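Integron cassette protein (Vibrio cholerae, PDB 3FY6) is of unknown function but is encoded by a mobile integron gene cassette and appears to have a novel fold. Local coordinates at residues Met36-Gly41 and Pro55-Glu60. Sequence-based numbering, arbitrary orientation.
Sequences MEISMG and PEWSEE
W57 reaches M36 and I38 with the far end of its six-membered ring, and the two residues meet that ring differently. The selenomethionine M36 comes in obliquely: its methyl CE lies 3.5 Å from W57 CZ2 and almost as close to CH2. Its CG is anti to the backbone N (chi1 169°) and chi2 is likewise extended, but the turn about CG-SE (chi3 33°) brings CE back toward the indole. I38 instead sets CD1 at the ring edge, near the ring plane, with 3.9 Å separating I38 CD1 from W57 CH2 and the same gap to CZ3.

M36 and W57 CA atoms stand 9.4 Å apart and no hydrogen bond joins the segments, as expected for next-but-one strands of the antiparallel five-stranded sheet. Strand 43-50 lies between them, pairing with M36 through A47 and with I38 through I45, so the indole, packed on A47, bridges across it on the sheet face where helix 77-89 packs on M36 and W57, and L62 of helix 62-67 on I38. From helix 77-89, Q82 accepts a hydrogen bond from W57 NE1, which satisfies the indole N-H and should limit the ring's rotation, while W85 packs on M36.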
HETATM    1  N   MSE A  36       6.067  20.945   0.444  1.00 22.56           N
HETATM    2  CA  MSE A  36       4.705  20.574   0.077  1.00 27.76           C
HETATM    3  C   MSE A  36       3.945  20.205   1.343  1.00 25.80           C
HETATM    4  O   MSE A  36       4.515  19.612   2.256  1.00 23.93           O
HETATM    5  CB  MSE A  36       4.700  19.388  -0.895  1.00 21.51           C
HETATM    6  CG  MSE A  36       3.320  18.768  -1.116  1.00 25.95           C
HETATM    7 SE   MSE A  36       3.407  17.087  -2.142  0.78 27.53          SE
HETATM    8  CE  MSE A  36       5.099  16.468  -1.513  1.00 11.44           C
ATOM      9  N   GLU A  37       2.666  20.564   1.397  1.00 25.42           N
ATOM     10  CA  GLU A  37       1.811  20.141   2.497  1.00 27.46           C
ATOM     11  C   GLU A  37       0.587  19.409   1.983  1.00 25.69           C
ATOM     12  O   GLU A  37       0.104  19.679   0.887  1.00 27.28           O
ATOM     13  CB  GLU A  37       1.395  21.327   3.365  1.00 33.76           C
ATOM     14  CG  GLU A  37       2.561  22.009   4.059  1.00 43.95           C
ATOM     15  CD  GLU A  37       2.120  23.046   5.072  1.00 56.43           C
ATOM     16  OE1 GLU A  37       0.947  23.482   5.024  1.00 60.07           O
ATOM     17  OE2 GLU A  37       2.954  23.424   5.922  1.00 64.17           O
ATOM     18  N   ILE A  38       0.110  18.459   2.778  1.00 22.09           N
ATOM     19  CA  ILE A  38      -1.097  17.712   2.457  1.00 25.08           C
ATOM     20  C   ILE A  38      -2.003  17.770   3.671  1.00 27.26           C
ATOM     21  O   ILE A  38      -1.617  17.349   4.771  1.00 23.64           O
ATOM     22  CB  ILE A  38      -0.791  16.244   2.126  1.00 24.51           C
ATOM     23  CG1 ILE A  38       0.231  16.155   0.987  1.00 23.00           C
ATOM     24  CG2 ILE A  38      -2.068  15.487   1.772  1.00 23.99           C
ATOM     25  CD1 ILE A  38       1.032  14.855   1.000  1.00 22.66           C
ATOM     26  N   SER A  39      -3.200  18.312   3.469  1.00 21.30           N
ATOM     27  CA  SER A  39      -4.156  18.487   4.555  1.00 26.74           C
ATOM     28  C   SER A  39      -5.415  17.665   4.343  1.00 25.88           C
ATOM     29  O   SER A  39      -5.927  17.555   3.231  1.00 22.35           O
ATOM     30  CB  SER A  39      -4.534  19.965   4.696  1.00 30.39           C
ATOM     31  OG  SER A  39      -3.438  20.722   5.173  1.00 34.37           O
HETATM   32  N   MSE A  40      -5.908  17.093   5.431  1.00 33.78           N
HETATM   33  CA  MSE A  40      -7.189  16.419   5.446  1.00 26.91           C
HETATM   34  C   MSE A  40      -7.852  16.922   6.708  1.00 30.43           C
HETATM   35  O   MSE A  40      -7.419  16.589   7.814  1.00 28.16           O
HETATM   36  CB  MSE A  40      -6.993  14.906   5.532  1.00 30.48           C
HETATM   37  CG  MSE A  40      -8.073  14.092   4.820  1.00 40.55           C
HETATM   38 SE   MSE A  40      -9.825  13.996   5.699  0.37 54.05          SE
HETATM   39  CE  MSE A  40      -9.247  13.762   7.549  1.00 48.19           C
ATOM     40  N   GLY A  41      -8.878  17.750   6.555  1.00 34.46           N
ATOM     41  CA  GLY A  41      -9.514  18.359   7.708  1.00 34.81           C
ATOM     42  C   GLY A  41      -8.511  19.141   8.533  1.00 38.20           C
ATOM     43  O   GLY A  41      -7.857  20.052   8.030  1.00 42.33           O
ATOM     44  N   PRO A  55      13.763  14.991   0.192  1.00 34.65           N
ATOM     45  CA  PRO A  55      12.874  15.822   1.006  1.00 32.79           C
ATOM     46  C   PRO A  55      12.715  15.241   2.404  1.00 32.26           C
ATOM     47  O   PRO A  55      12.722  14.022   2.566  1.00 29.81           O
ATOM     48  CB  PRO A  55      11.549  15.756   0.245  1.00 29.01           C
ATOM     49  CG  PRO A  55      11.959  15.555  -1.178  1.00 27.39           C
ATOM     50  CD  PRO A  55      13.176  14.665  -1.120  1.00 31.43           C
ATOM     51  N   GLU A  56      12.597  16.115   3.399  1.00 32.79           N
ATOM     52  CA  GLU A  56      12.341  15.698   4.773  1.00 31.71           C
ATOM     53  C   GLU A  56      10.834  15.587   5.016  1.00 24.17           C
ATOM     54  O   GLU A  56      10.121  16.589   4.992  1.00 30.24           O
ATOM     55  CB  GLU A  56      12.947  16.717   5.741  1.00 38.26           C
ATOM     56  CG  GLU A  56      13.205  16.181   7.143  1.00 59.23           C
ATOM     57  CD  GLU A  56      14.413  15.261   7.197  1.00 73.10           C
ATOM     58  OE1 GLU A  56      15.365  15.476   6.412  1.00 79.73           O
ATOM     59  OE2 GLU A  56      14.411  14.325   8.024  1.00 75.16           O
ATOM     60  N   TRP A  57      10.343  14.375   5.244  1.00 24.53           N
ATOM     61  CA  TRP A  57       8.913  14.169   5.479  1.00 27.48           C
ATOM     62  C   TRP A  57       8.549  14.079   6.955  1.00 26.71           C
ATOM     63  O   TRP A  57       9.364  13.664   7.777  1.00 26.01           O
ATOM     64  CB  TRP A  57       8.442  12.883   4.797  1.00 27.56           C
ATOM     65  CG  TRP A  57       8.143  13.026   3.341  1.00 25.80           C
ATOM     66  CD1 TRP A  57       9.001  12.821   2.303  1.00 23.23           C
ATOM     67  CD2 TRP A  57       6.884  13.378   2.762  1.00 26.01           C
ATOM     68  NE1 TRP A  57       8.357  13.044   1.109  1.00 24.98           N
ATOM     69  CE2 TRP A  57       7.054  13.379   1.365  1.00 28.27           C
ATOM     70  CE3 TRP A  57       5.629  13.702   3.293  1.00 24.99           C
ATOM     71  CZ2 TRP A  57       6.016  13.691   0.487  1.00 30.99           C
ATOM     72  CZ3 TRP A  57       4.602  14.013   2.421  1.00 25.68           C
ATOM     73  CH2 TRP A  57       4.800  14.002   1.034  1.00 26.02           C
ATOM     74  N   SER A  58       7.310  14.444   7.273  1.00 30.77           N
ATOM     75  CA  SER A  58       6.712  14.133   8.568  1.00 26.33           C
ATOM     76  C   SER A  58       6.809  12.636   8.802  1.00 29.09           C
ATOM     77  O   SER A  58       6.771  11.859   7.850  1.00 32.80           O
ATOM     78  CB  SER A  58       5.236  14.504   8.549  1.00 34.05           C
ATOM     79  OG  SER A  58       4.591  13.833   7.477  1.00 35.02           O
ATOM     80  N   GLU A  59       6.925  12.228  10.061  1.00 25.11           N
ATOM     81  CA  GLU A  59       6.953  10.808  10.397  1.00 28.65           C
ATOM     82  C   GLU A  59       5.557  10.186  10.319  1.00 30.11           C
ATOM     83  O   GLU A  59       5.418   8.992  10.078  1.00 33.39           O
ATOM     84  CB  GLU A  59       7.563  10.586  11.784  1.00 34.17           C
ATOM     85  CG  GLU A  59       9.065  10.785  11.827  1.00 37.48           C
ATOM     86  CD  GLU A  59       9.607  10.832  13.245  1.00 46.82           C
ATOM     87  OE1 GLU A  59       8.795  10.865  14.198  1.00 43.78           O
ATOM     88  OE2 GLU A  59      10.846  10.841  13.402  1.00 52.40           O
ATOM     89  N   GLU A  60       4.529  10.998  10.545  1.00 27.06           N
ATOM     90  CA  GLU A  60       3.162  10.591  10.247  1.00 31.60           C
ATOM     91  C   GLU A  60       3.024  10.600   8.724  1.00 31.67           C
ATOM     92  O   GLU A  60       3.102  11.659   8.104  1.00 28.62           O
ATOM     93  CB  GLU A  60       2.178  11.585  10.848  1.00 39.40           C
ATOM     94  CG  GLU A  60       0.756  11.070  10.971  1.00 47.52           C
ATOM     95  CD  GLU A  60       0.571  10.206  12.193  1.00 56.85           C
ATOM     96  OE1 GLU A  60       1.364   9.257  12.380  1.00 67.53           O
ATOM     97  OE2 GLU A  60      -0.362  10.475  12.973  1.00 57.92           O
TER